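Local coordinates for protein putative dioxygenase (1H-3-hydroxy-4-oxoquinaldine 2,4-dioxygenase) (Mycobacteroides abscessus subsp. abscessus, PDB 6RA3) that cleaves the ring of the Pseudomonas quinolone signal with dioxygen, yielding N-octanoylanthranilate and carbon monoxide, on an alpha/beta-hydrolase fold, at residues G110-V114 with A205-A209; P115-I119 with E259-L263; N161-H167 with T245-E251; A209-S215 with W235-L241. One frame throughout, in Å; residues are numbered along the deposited sequence.

Contact 1: G110-V114 with A205-A209; sequences GAQRV and AEPCA
Segment 110-114 is the turn by which the chain leaves helix 99-109 and leads into strand 116-120, while segment 205-209 is an irregular lead-in to strand 209-214, with Glu206 to Cys208 extended (-123/94, -60/123, -72/176); together they are neighbouring loops at the end of the alpha/beta-hydrolase sheet where these two parallel strands begin. Gly110 breaks out of the helix with phi/psi of 94/170, Ala111 to Arg113 return to helical angles, and Val114 (-123/89) straightens toward the strand. The turn is closed by Val114 N donating to Gly110 O at 2.9 Å. The backbones come closest at Ala111 and Cys208, whose CA atoms are 4.8 Å apart. Val114 (chi1 t) lodges against Ala106 and Leu109 of the preceding helix, and its CG1 is 4.5 Å from Cys208 SG. Cys208 (chi1 p) packs against the turn, its CB 4.1 Å from Ala111 CB and 3.1 Å from Val114 O. Glu206, with chi1 p and chi2 t, extends to the start of the turn. Gly110 CA lies 3.2 Å from Glu206 OE2, and a beta carbon there would clash with that oxygen as well as with the preceding carbonyl. The Glu206 carboxylate takes the NH of Ala111, just past the helix end: Ala111 N donates to Glu206 OE2 at 2.7 Å, with an N-H...O angle of 168°.

Contact 2: P115-I119 with E259-L263; sequences PAVMI and EAIDL
Helix-on-sheet packing in an alpha/beta fold depends on side chains from one strand face fitting between those of the helix, and strand 116-119 under helix 259-263 illustrates it. The two short axes approach to 9.1 Å and run nearly antiparallel, at 159° between their N-to-C directions. Ala116 CA is 7.2 Å from Leu263 CA, and Met118 CA is 6.7 Å from Ala260 CA. Alternation along the strand sends Ala116 and Met118 to the helix and Val117 away, to helix 99-109 on the other face of the sheet. Small Ala116 leaves a hollow that Leu263 (chi1 t, chi2 p) fills: Ala116 CB meets Leu263 CG at 3.8 Å, while Leu263 CD2 reaches Val117 O at 3.6 Å and Met118 CB at 3.9 Å. One step along, the bump comes from the strand. Met118, t at chi1 and chi2 and m at chi3, stretches to the helix so that its CE lies 3.5 Å from Glu259 CB and its SD 4.1 Å from Ala260 CB. Glue here is purely apolar; the Glu259 carboxylate turns to Arg211 and Arg239, so its aliphatic stem serves the core while its charge is paired beyond these segments.

Contact 3: N161-H167 with T245-E251; sequences NQAVLDH and THFPGIE
A methyl group seated squarely on an imidazole is the striking feature here: Ile250 CD1 lies 3.5 Å from the centroid of the His167 ring, 15° off its normal, a CH-pi contact. It joins helix 162-167, capped by Asn161, to the loop of the alpha/beta-hydrolase fold that carries the active-site His246 and runs into the short helix 248-251. Val164 and Glu251 have the closest CA atoms, 5.8 Å apart. Val164 (chi1 t) packs against 245-251, CG1 3.6 Å from Phe247 CD2 and CG2 3.6 Å from Glu251 CB, while Ala163 CB touches Ile250 CG2 at 3.6 Å. An ST turn, Phe247 N to Thr245 OG1 at 2.9 Å, shapes the loop; His246 takes no part in the contact, its ND1 being bonded to Asp121. His167 (chi1 t) is held by His33. Asn161 OD1 accepts from Val164 N at 2.8 Å as the N-cap, and water 1 lies 3.1 Å from Asn161 ND2, from which it accepts, and 2.8 Å from Ile250 O.

Contact 4: A209-S215 with W235-L241; sequences AIRHVFS and WFSYRRL
Parallel strands satisfy their backbones by a staggered ladder, in which a residue of one strand bonds to residues flanking its partner on the other. Strands 209-214 and 236-240 run at 14° with axes 4.6 Å apart, paired in register from Ile210 with Phe236 to Phe214 with Arg240. Ile210 N donates to Trp235 O (2.9 Å) and Ile210 O accepts from Ser237 N (3.0 Å); His212 N donates to Ser237 O (3.1 Å) and His212 O accepts from Arg239 N (3.0 Å). Phe214 N follows with Arg239 O at 3.3 Å, and a weak bond from Leu241 N to Phe214 O, 2.7 Å, ends the run. This is the last beta-alpha-beta unit of the alpha/beta-hydrolase sheet, with helix 221-232 as its crossover and 236-240 as the outermost strand at this edge. Beneath that helix, Ile210 CG2 lies 4.2 Å from Phe236 CD1, and Phe214 (chi1 p) folds over its neighbour so that its ring face covers Arg240 CA, 4.2 Å from the centroid. His212 ND1 is hydrogen-bonded to His226 NE2, His212 NE2 accepts from Leu122 N, and Arg240 pairs with Asp223. On the other face Arg211 NE donates to Ser237 OG and Arg211 NH2 to water 2, both at 3.0 Å. Arg211 NH1 and Arg239 NH2, like charges, stand 3.4 Å apart; salt bridges from Glu259 to both arginines and from Asp262 to Arg211 probably offset the repulsion.

Chemistry here follows place in the fold. Contact 2 is buried and relies on apolar fit; of the partly buried others, contact 1 adds one backbone-carboxylate bond, contact 4 a full ladder, and contact 3 a water between its segments. Contacts 1, 2 and 4 meet along neighbouring strands 116-120 and 209-214: contact 1 joins the loops that lead into both, sharing Ala209 with contact 4, and Ala209 in turn pairs with Pro115 and Val117 of contact 2. The Glu259 carboxylate ties helix 253-266 to the arginines of contact 4. Contact 3 lies beyond the opposite strand ends, about 30 Å from contact 1 between centres, where Thr245 and Pro248 touch Ser215 beside the catalytic histidine's loop.

Contact 1: G110-V114 with A205-A209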
# COMPACT_ATOMS: atom_id res chain seq x y z
N GLY A 110 5.52 -20.02 -26.78
CA GLY A 110 6.06 -21.33 -27.04
C GLY A 110 6.37 -22.06 -25.75
O GLY A 110 6.36 -21.49 -24.65
N ALA A 111 6.68 -23.35 -25.91
CA ALA A 111 6.82 -24.28 -24.79
C ALA A 111 8.19 -24.22 -24.12
O ALA A 111 8.34 -24.78 -23.02
CB ALA A 111 6.55 -25.71 -25.26
N GLN A 112 9.18 -23.58 -24.74
CA GLN A 112 10.47 -23.37 -24.09
C GLN A 112 10.41 -22.19 -23.11
O GLN A 112 10.88 -22.30 -21.97
CB GLN A 112 11.58 -23.15 -25.13
CG GLN A 112 11.89 -24.37 -26.05
CD GLN A 112 10.91 -24.55 -27.22
OE1 GLN A 112 10.55 -23.59 -27.92
NE2 GLN A 112 10.47 -25.80 -27.45
N ARG A 113 9.79 -21.08 -23.54
CA ARG A 113 9.58 -19.94 -22.65
C ARG A 113 8.50 -20.24 -21.62
O ARG A 113 8.63 -19.85 -20.46
CB ARG A 113 9.24 -18.70 -23.47
CG ARG A 113 8.82 -17.46 -22.64
CD ARG A 113 10.04 -16.64 -22.22
NE ARG A 113 9.69 -15.43 -21.46
CZ ARG A 113 9.49 -14.22 -21.98
NH1 ARG A 113 9.58 -14.00 -23.30
NH2 ARG A 113 9.21 -13.21 -21.18
N VAL A 114 7.43 -20.92 -22.02
CA VAL A 114 6.36 -21.30 -21.10
C VAL A 114 6.20 -22.81 -21.14
O VAL A 114 5.39 -23.34 -21.93
CB VAL A 114 5.04 -20.58 -21.44
CG1 VAL A 114 3.86 -21.15 -20.64
CG2 VAL A 114 5.20 -19.09 -21.16
N ALA A 205 -0.34 -24.57 -31.07
CA ALA A 205 0.77 -24.93 -31.95
C ALA A 205 1.62 -26.06 -31.37
O ALA A 205 1.62 -27.18 -31.89
CB ALA A 205 1.66 -23.71 -32.23
N GLU A 206 2.37 -25.78 -30.30
CA GLU A 206 3.16 -26.79 -29.60
C GLU A 206 2.73 -26.81 -28.14
O GLU A 206 3.23 -26.02 -27.33
CB GLU A 206 4.67 -26.52 -29.75
CG GLU A 206 5.14 -25.08 -29.51
CD GLU A 206 6.62 -25.01 -29.11
OE1 GLU A 206 7.37 -25.99 -29.33
OE2 GLU A 206 7.03 -23.96 -28.56
N PRO A 207 1.80 -27.68 -27.77
CA PRO A 207 1.27 -27.66 -26.39
C PRO A 207 2.36 -27.89 -25.36
O PRO A 207 3.06 -28.90 -25.38
CB PRO A 207 0.25 -28.81 -26.37
CG PRO A 207 -0.02 -29.14 -27.77
CD PRO A 207 1.16 -28.72 -28.59
N CYS A 208 2.50 -26.93 -24.44
CA CYS A 208 3.26 -27.17 -23.22
C CYS A 208 2.46 -28.09 -22.29
O CYS A 208 1.32 -28.47 -22.57
CB CYS A 208 3.56 -25.83 -22.53
SG CYS A 208 2.07 -25.05 -21.87
N ALA A 209 3.07 -28.46 -21.16
CA ALA A 209 2.37 -29.25 -20.16
C ALA A 209 1.29 -28.42 -19.49
O ALA A 209 1.56 -27.32 -18.99
CB ALA A 209 3.35 -29.77 -19.11

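Contact 2: P115-I119 with E259-L263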
# COMPACT_ATOMS: atom_id res chain seq x y z
N PRO A 115 6.94 -23.55 -20.29
CA PRO A 115 6.90 -25.02 -20.34
C PRO A 115 5.72 -25.63 -19.63
O PRO A 115 5.49 -26.83 -19.77
CB PRO A 115 8.19 -25.40 -19.61
CG PRO A 115 8.29 -24.33 -18.56
CD PRO A 115 7.89 -23.06 -19.28
N ALA A 116 4.95 -24.86 -18.87
CA ALA A 116 3.81 -25.45 -18.19
C ALA A 116 2.84 -24.35 -17.80
O ALA A 116 3.19 -23.17 -17.73
CB ALA A 116 4.25 -26.26 -16.97
N VAL A 117 1.61 -24.78 -17.53
CA VAL A 117 0.49 -23.91 -17.17
C VAL A 117 -0.41 -24.68 -16.22
O VAL A 117 -0.87 -25.78 -16.56
CB VAL A 117 -0.36 -23.46 -18.38
CG1 VAL A 117 -1.64 -22.74 -17.91
CG2 VAL A 117 0.43 -22.61 -19.33
N MET A 118 -0.73 -24.10 -15.08
CA MET A 118 -1.75 -24.62 -14.18
C MET A 118 -3.00 -23.75 -14.25
O MET A 118 -2.90 -22.51 -14.19
CB MET A 118 -1.25 -24.69 -12.74
CG MET A 118 -2.29 -25.13 -11.75
SD MET A 118 -1.66 -25.82 -10.18
CE MET A 118 -0.99 -27.31 -10.85
N ILE A 119 -4.17 -24.39 -14.33
CA ILE A 119 -5.45 -23.71 -14.36
C ILE A 119 -6.30 -24.23 -13.22
O ILE A 119 -6.31 -25.44 -12.94
CB ILE A 119 -6.16 -23.88 -15.72
CG1 ILE A 119 -5.27 -23.31 -16.84
CG2 ILE A 119 -7.53 -23.21 -15.71
CD1 ILE A 119 -5.80 -23.50 -18.26
N GLU A 259 0.78 -28.78 -6.05
CA GLU A 259 0.51 -29.22 -7.43
C GLU A 259 1.35 -28.44 -8.43
O GLU A 259 1.86 -29.01 -9.40
CB GLU A 259 -0.97 -29.06 -7.77
CG GLU A 259 -1.89 -30.04 -7.13
CD GLU A 259 -1.74 -31.47 -7.69
OE1 GLU A 259 -1.27 -31.65 -8.84
OE2 GLU A 259 -2.09 -32.41 -6.96
N ALA A 260 1.45 -27.11 -8.24
CA ALA A 260 2.26 -26.28 -9.13
C ALA A 260 3.73 -26.67 -9.07
O ALA A 260 4.42 -26.69 -10.09
CB ALA A 260 2.09 -24.80 -8.77
N ILE A 261 4.24 -26.91 -7.87
CA ILE A 261 5.65 -27.27 -7.75
C ILE A 261 5.90 -28.60 -8.47
O ILE A 261 6.81 -28.73 -9.30
CB ILE A 261 6.06 -27.28 -6.26
CG1 ILE A 261 6.11 -25.84 -5.74
CG2 ILE A 261 7.40 -27.96 -6.07
CD1 ILE A 261 5.72 -25.68 -4.29
N ASP A 262 5.02 -29.58 -8.23
CA ASP A 262 5.10 -30.86 -8.94
C ASP A 262 5.04 -30.67 -10.46
O ASP A 262 5.86 -31.23 -11.20
CB ASP A 262 3.97 -31.77 -8.48
CG ASP A 262 3.93 -33.07 -9.25
OD1 ASP A 262 4.71 -33.98 -8.90
OD2 ASP A 262 3.14 -33.17 -10.22
N LEU A 263 4.07 -29.90 -10.95
CA LEU A 263 3.97 -29.62 -12.38
C LEU A 263 5.27 -29.05 -12.93
O LEU A 263 5.75 -29.47 -14.00
CB LEU A 263 2.81 -28.64 -12.63
CG LEU A 263 2.63 -28.10 -14.06
CD1 LEU A 263 2.35 -29.24 -15.02
CD2 LEU A 263 1.49 -27.07 -14.11

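Contact 3: N161-H167 with T245-E251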
# COMPACT_ATOMS: atom_id res chain seq x y z
N ASN A 161 -15.08 -21.98 4.95
CA ASN A 161 -13.67 -21.62 4.87
C ASN A 161 -13.47 -20.10 5.01
O ASN A 161 -13.88 -19.33 4.14
CB ASN A 161 -13.09 -22.13 3.55
CG ASN A 161 -11.63 -21.80 3.40
OD1 ASN A 161 -11.27 -20.66 3.14
ND2 ASN A 161 -10.78 -22.81 3.54
N GLN A 162 -12.83 -19.66 6.10
CA GLN A 162 -12.72 -18.23 6.38
C GLN A 162 -11.91 -17.50 5.31
O GLN A 162 -12.24 -16.35 4.98
CB GLN A 162 -12.10 -18.02 7.77
CG GLN A 162 -12.39 -16.67 8.42
CD GLN A 162 -13.87 -16.43 8.67
OE1 GLN A 162 -14.71 -17.27 8.34
NE2 GLN A 162 -14.20 -15.27 9.24
N ALA A 163 -10.88 -18.13 4.75
CA ALA A 163 -10.12 -17.51 3.66
C ALA A 163 -11.02 -17.21 2.46
O ALA A 163 -10.98 -16.10 1.91
CB ALA A 163 -8.95 -18.41 3.24
N VAL A 164 -11.81 -18.19 2.02
CA VAL A 164 -12.67 -17.99 0.86
C VAL A 164 -13.76 -16.97 1.17
O VAL A 164 -14.01 -16.03 0.40
CB VAL A 164 -13.26 -19.33 0.38
CG1 VAL A 164 -14.24 -19.12 -0.79
CG2 VAL A 164 -12.16 -20.24 -0.09
N LEU A 165 -14.42 -17.11 2.32
CA LEU A 165 -15.44 -16.15 2.72
C LEU A 165 -14.87 -14.74 2.79
O LEU A 165 -15.44 -13.81 2.21
CB LEU A 165 -16.03 -16.54 4.07
CG LEU A 165 -16.96 -17.75 4.07
CD1 LEU A 165 -17.45 -17.97 5.47
CD2 LEU A 165 -18.12 -17.57 3.09
N ASP A 166 -13.76 -14.56 3.51
CA ASP A 166 -13.18 -13.22 3.66
C ASP A 166 -12.81 -12.63 2.30
O ASP A 166 -13.03 -11.44 2.06
CB ASP A 166 -11.96 -13.27 4.59
CG ASP A 166 -12.34 -13.26 6.06
OD1 ASP A 166 -13.54 -13.11 6.38
OD2 ASP A 166 -11.45 -13.39 6.91
N HIS A 167 -12.27 -13.46 1.40
CA HIS A 167 -11.84 -12.96 0.10
C HIS A 167 -13.01 -12.47 -0.73
O HIS A 167 -12.92 -11.44 -1.42
CB HIS A 167 -11.10 -14.05 -0.64
CG HIS A 167 -10.71 -13.69 -2.03
ND1 HIS A 167 -9.57 -12.98 -2.32
CD2 HIS A 167 -11.29 -13.98 -3.22
CE1 HIS A 167 -9.48 -12.82 -3.63
NE2 HIS A 167 -10.51 -13.43 -4.19
N THR A 245 -15.48 -25.18 -2.84
CA THR A 245 -15.65 -23.88 -3.47
C THR A 245 -14.97 -23.86 -4.83
O THR A 245 -14.16 -24.73 -5.18
CB THR A 245 -15.09 -22.77 -2.57
OG1 THR A 245 -13.66 -22.68 -2.75
CG2 THR A 245 -15.39 -23.03 -1.12
N HIS A 246 -15.32 -22.84 -5.59
CA HIS A 246 -14.73 -22.44 -6.85
C HIS A 246 -13.33 -21.87 -6.67
O HIS A 246 -12.70 -21.50 -7.66
CB HIS A 246 -15.69 -21.41 -7.50
CG HIS A 246 -15.27 -20.82 -8.82
ND1 HIS A 246 -14.90 -21.59 -9.91
CD2 HIS A 246 -15.25 -19.54 -9.26
CE1 HIS A 246 -14.63 -20.80 -10.94
NE2 HIS A 246 -14.84 -19.55 -10.57
N PHE A 247 -12.81 -21.81 -5.43
CA PHE A 247 -11.56 -21.12 -5.12
C PHE A 247 -10.55 -22.09 -4.51
O PHE A 247 -10.19 -21.98 -3.33
CB PHE A 247 -11.81 -19.94 -4.18
CG PHE A 247 -12.70 -18.89 -4.77
CD1 PHE A 247 -12.25 -18.11 -5.82
CD2 PHE A 247 -13.99 -18.71 -4.31
CE1 PHE A 247 -13.07 -17.16 -6.39
CE2 PHE A 247 -14.81 -17.75 -4.87
CZ PHE A 247 -14.35 -16.99 -5.91
N PRO A 248 -10.06 -23.06 -5.29
CA PRO A 248 -9.12 -24.03 -4.71
C PRO A 248 -7.81 -23.39 -4.25
O PRO A 248 -7.27 -23.78 -3.20
CB PRO A 248 -8.90 -25.03 -5.86
CG PRO A 248 -9.26 -24.30 -7.11
CD PRO A 248 -10.29 -23.27 -6.73
N GLY A 249 -7.30 -22.40 -4.99
CA GLY A 249 -6.09 -21.70 -4.57
C GLY A 249 -6.20 -20.98 -3.24
O GLY A 249 -5.20 -20.78 -2.55
N ILE A 250 -7.41 -20.60 -2.84
CA ILE A 250 -7.64 -19.94 -1.56
C ILE A 250 -8.11 -20.92 -0.51
O ILE A 250 -7.77 -20.79 0.67
CB ILE A 250 -8.66 -18.78 -1.70
CG1 ILE A 250 -8.27 -17.82 -2.83
CG2 ILE A 250 -8.82 -18.06 -0.35
CD1 ILE A 250 -9.31 -16.74 -3.10
N GLU A 251 -8.97 -21.86 -0.92
CA GLU A 251 -9.50 -22.83 0.02
C GLU A 251 -8.43 -23.84 0.41
O GLU A 251 -8.37 -24.26 1.57
CB GLU A 251 -10.70 -23.55 -0.57
CG GLU A 251 -11.44 -24.39 0.45
CD GLU A 251 -12.45 -25.34 -0.16
OE1 GLU A 251 -12.54 -25.42 -1.40
OE2 GLU A 251 -13.13 -26.02 0.63
O HOH W 1 -7.97 -21.58 3.38

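Contact 4: A209-S215 with W235-L241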
# COMPACT_ATOMS: atom_id res chain seq x y z
N ALA A 209 3.07 -28.46 -21.16
CA ALA A 209 2.37 -29.25 -20.16
C ALA A 209 1.29 -28.42 -19.49
O ALA A 209 1.56 -27.32 -18.99
CB ALA A 209 3.35 -29.77 -19.11
N ILE A 210 0.07 -28.93 -19.48
CA ILE A 210 -1.05 -28.20 -18.90
C ILE A 210 -1.69 -29.07 -17.84
O ILE A 210 -1.88 -30.27 -18.03
CB ILE A 210 -2.07 -27.81 -19.99
CG1 ILE A 210 -1.41 -26.85 -20.98
CG2 ILE A 210 -3.29 -27.22 -19.36
CD1 ILE A 210 -2.16 -26.67 -22.28
N ARG A 211 -2.04 -28.46 -16.71
CA ARG A 211 -2.71 -29.16 -15.62
C ARG A 211 -3.90 -28.34 -15.17
O ARG A 211 -3.75 -27.16 -14.81
CB ARG A 211 -1.78 -29.44 -14.43
CG ARG A 211 -2.52 -30.17 -13.27
CD ARG A 211 -1.60 -30.90 -12.25
NE ARG A 211 -0.44 -31.56 -12.86
CZ ARG A 211 0.59 -32.07 -12.19
NH1 ARG A 211 0.63 -32.04 -10.85
NH2 ARG A 211 1.58 -32.64 -12.86
N HIS A 212 -5.08 -28.96 -15.17
CA HIS A 212 -6.27 -28.36 -14.60
C HIS A 212 -6.51 -28.99 -13.23
O HIS A 212 -6.52 -30.21 -13.09
CB HIS A 212 -7.49 -28.57 -15.51
CG HIS A 212 -8.74 -27.94 -15.00
ND1 HIS A 212 -9.99 -28.42 -15.31
CD2 HIS A 212 -8.94 -26.85 -14.22
CE1 HIS A 212 -10.91 -27.68 -14.73
NE2 HIS A 212 -10.30 -26.72 -14.05
N VAL A 213 -6.65 -28.13 -12.23
CA VAL A 213 -6.97 -28.52 -10.86
C VAL A 213 -8.27 -27.83 -10.51
O VAL A 213 -8.42 -26.63 -10.76
CB VAL A 213 -5.85 -28.11 -9.88
CG1 VAL A 213 -6.23 -28.47 -8.49
CG2 VAL A 213 -4.54 -28.76 -10.26
N PHE A 214 -9.19 -28.57 -9.90
CA PHE A 214 -10.54 -28.05 -9.71
C PHE A 214 -11.20 -28.81 -8.59
O PHE A 214 -10.75 -29.87 -8.17
CB PHE A 214 -11.35 -28.15 -11.01
CG PHE A 214 -11.43 -29.56 -11.56
CD1 PHE A 214 -10.57 -29.96 -12.57
CD2 PHE A 214 -12.36 -30.46 -11.07
CE1 PHE A 214 -10.64 -31.26 -13.10
CE2 PHE A 214 -12.44 -31.75 -11.59
CZ PHE A 214 -11.58 -32.15 -12.60
N SER A 215 -12.30 -28.24 -8.10
CA SER A 215 -13.14 -28.85 -7.07
C SER A 215 -14.61 -28.83 -7.39
O SER A 215 -15.37 -29.61 -6.81
CB SER A 215 -12.95 -28.13 -5.74
OG SER A 215 -11.60 -28.16 -5.33
N TRP A 235 0.46 -34.29 -22.84
CA TRP A 235 0.83 -33.06 -22.15
C TRP A 235 -0.21 -32.58 -21.16
O TRP A 235 0.07 -31.63 -20.41
CB TRP A 235 1.11 -31.94 -23.16
CG TRP A 235 0.18 -31.87 -24.31
CD1 TRP A 235 0.39 -32.35 -25.57
CD2 TRP A 235 -1.14 -31.28 -24.32
NE1 TRP A 235 -0.70 -32.10 -26.37
CE2 TRP A 235 -1.65 -31.44 -25.63
CE3 TRP A 235 -1.92 -30.63 -23.36
CZ2 TRP A 235 -2.92 -30.97 -25.99
CZ3 TRP A 235 -3.18 -30.17 -23.73
CH2 TRP A 235 -3.66 -30.34 -25.03
N PHE A 236 -1.39 -33.18 -21.13
CA PHE A 236 -2.46 -32.75 -20.25
C PHE A 236 -2.54 -33.68 -19.05
O PHE A 236 -2.41 -34.90 -19.19
CB PHE A 236 -3.81 -32.70 -20.98
CG PHE A 236 -4.94 -32.19 -20.13
CD1 PHE A 236 -5.26 -30.83 -20.10
CD2 PHE A 236 -5.70 -33.06 -19.36
CE1 PHE A 236 -6.34 -30.36 -19.32
CE2 PHE A 236 -6.77 -32.60 -18.57
CZ PHE A 236 -7.08 -31.25 -18.54
N SER A 237 -2.76 -33.09 -17.89
CA SER A 237 -3.04 -33.80 -16.66
C SER A 237 -4.02 -32.96 -15.88
O SER A 237 -4.30 -31.81 -16.24
CB SER A 237 -1.78 -34.04 -15.81
OG SER A 237 -1.16 -32.80 -15.47
N TYR A 238 -4.53 -33.53 -14.80
CA TYR A 238 -5.60 -32.88 -14.06
C TYR A 238 -5.73 -33.58 -12.72
O TYR A 238 -5.19 -34.66 -12.49
CB TYR A 238 -6.93 -32.95 -14.82
CG TYR A 238 -7.64 -34.30 -14.69
CD1 TYR A 238 -8.51 -34.55 -13.64
CD2 TYR A 238 -7.41 -35.31 -15.62
CE1 TYR A 238 -9.14 -35.77 -13.51
CE2 TYR A 238 -8.05 -36.54 -15.50
CZ TYR A 238 -8.91 -36.76 -14.44
OH TYR A 238 -9.55 -37.97 -14.32
N ARG A 239 -6.52 -32.96 -11.84
CA ARG A 239 -6.66 -33.42 -10.47
C ARG A 239 -7.88 -32.77 -9.82
O ARG A 239 -7.87 -31.56 -9.54
CB ARG A 239 -5.38 -33.11 -9.70
CG ARG A 239 -5.39 -33.57 -8.23
CD ARG A 239 -4.28 -34.59 -7.94
NE ARG A 239 -3.05 -34.33 -8.69
CZ ARG A 239 -1.93 -35.03 -8.55
NH1 ARG A 239 -1.86 -36.04 -7.69
NH2 ARG A 239 -0.87 -34.70 -9.29
N ARG A 240 -8.94 -33.55 -9.62
CA ARG A 240 -10.06 -33.10 -8.82
C ARG A 240 -9.64 -33.06 -7.35
O ARG A 240 -8.95 -33.96 -6.87
CB ARG A 240 -11.27 -34.02 -9.01
CG ARG A 240 -12.42 -33.77 -8.02
CD ARG A 240 -13.69 -34.56 -8.37
NE ARG A 240 -14.27 -34.13 -9.64
CZ ARG A 240 -15.13 -33.12 -9.78
NH1 ARG A 240 -15.51 -32.40 -8.72
NH2 ARG A 240 -15.59 -32.81 -10.99
N LEU A 241 -10.08 -32.03 -6.64
CA LEU A 241 -9.48 -31.66 -5.37
C LEU A 241 -10.38 -31.80 -4.15
O LEU A 241 -9.87 -31.78 -3.02
CB LEU A 241 -8.98 -30.21 -5.44
CG LEU A 241 -7.49 -30.03 -5.17
CD1 LEU A 241 -7.09 -28.58 -5.39
CD2 LEU A 241 -7.22 -30.46 -3.73
O HOH W 2 2.20 -32.63 -15.82
O HOH W 3 -14.40 -31.59 -5.67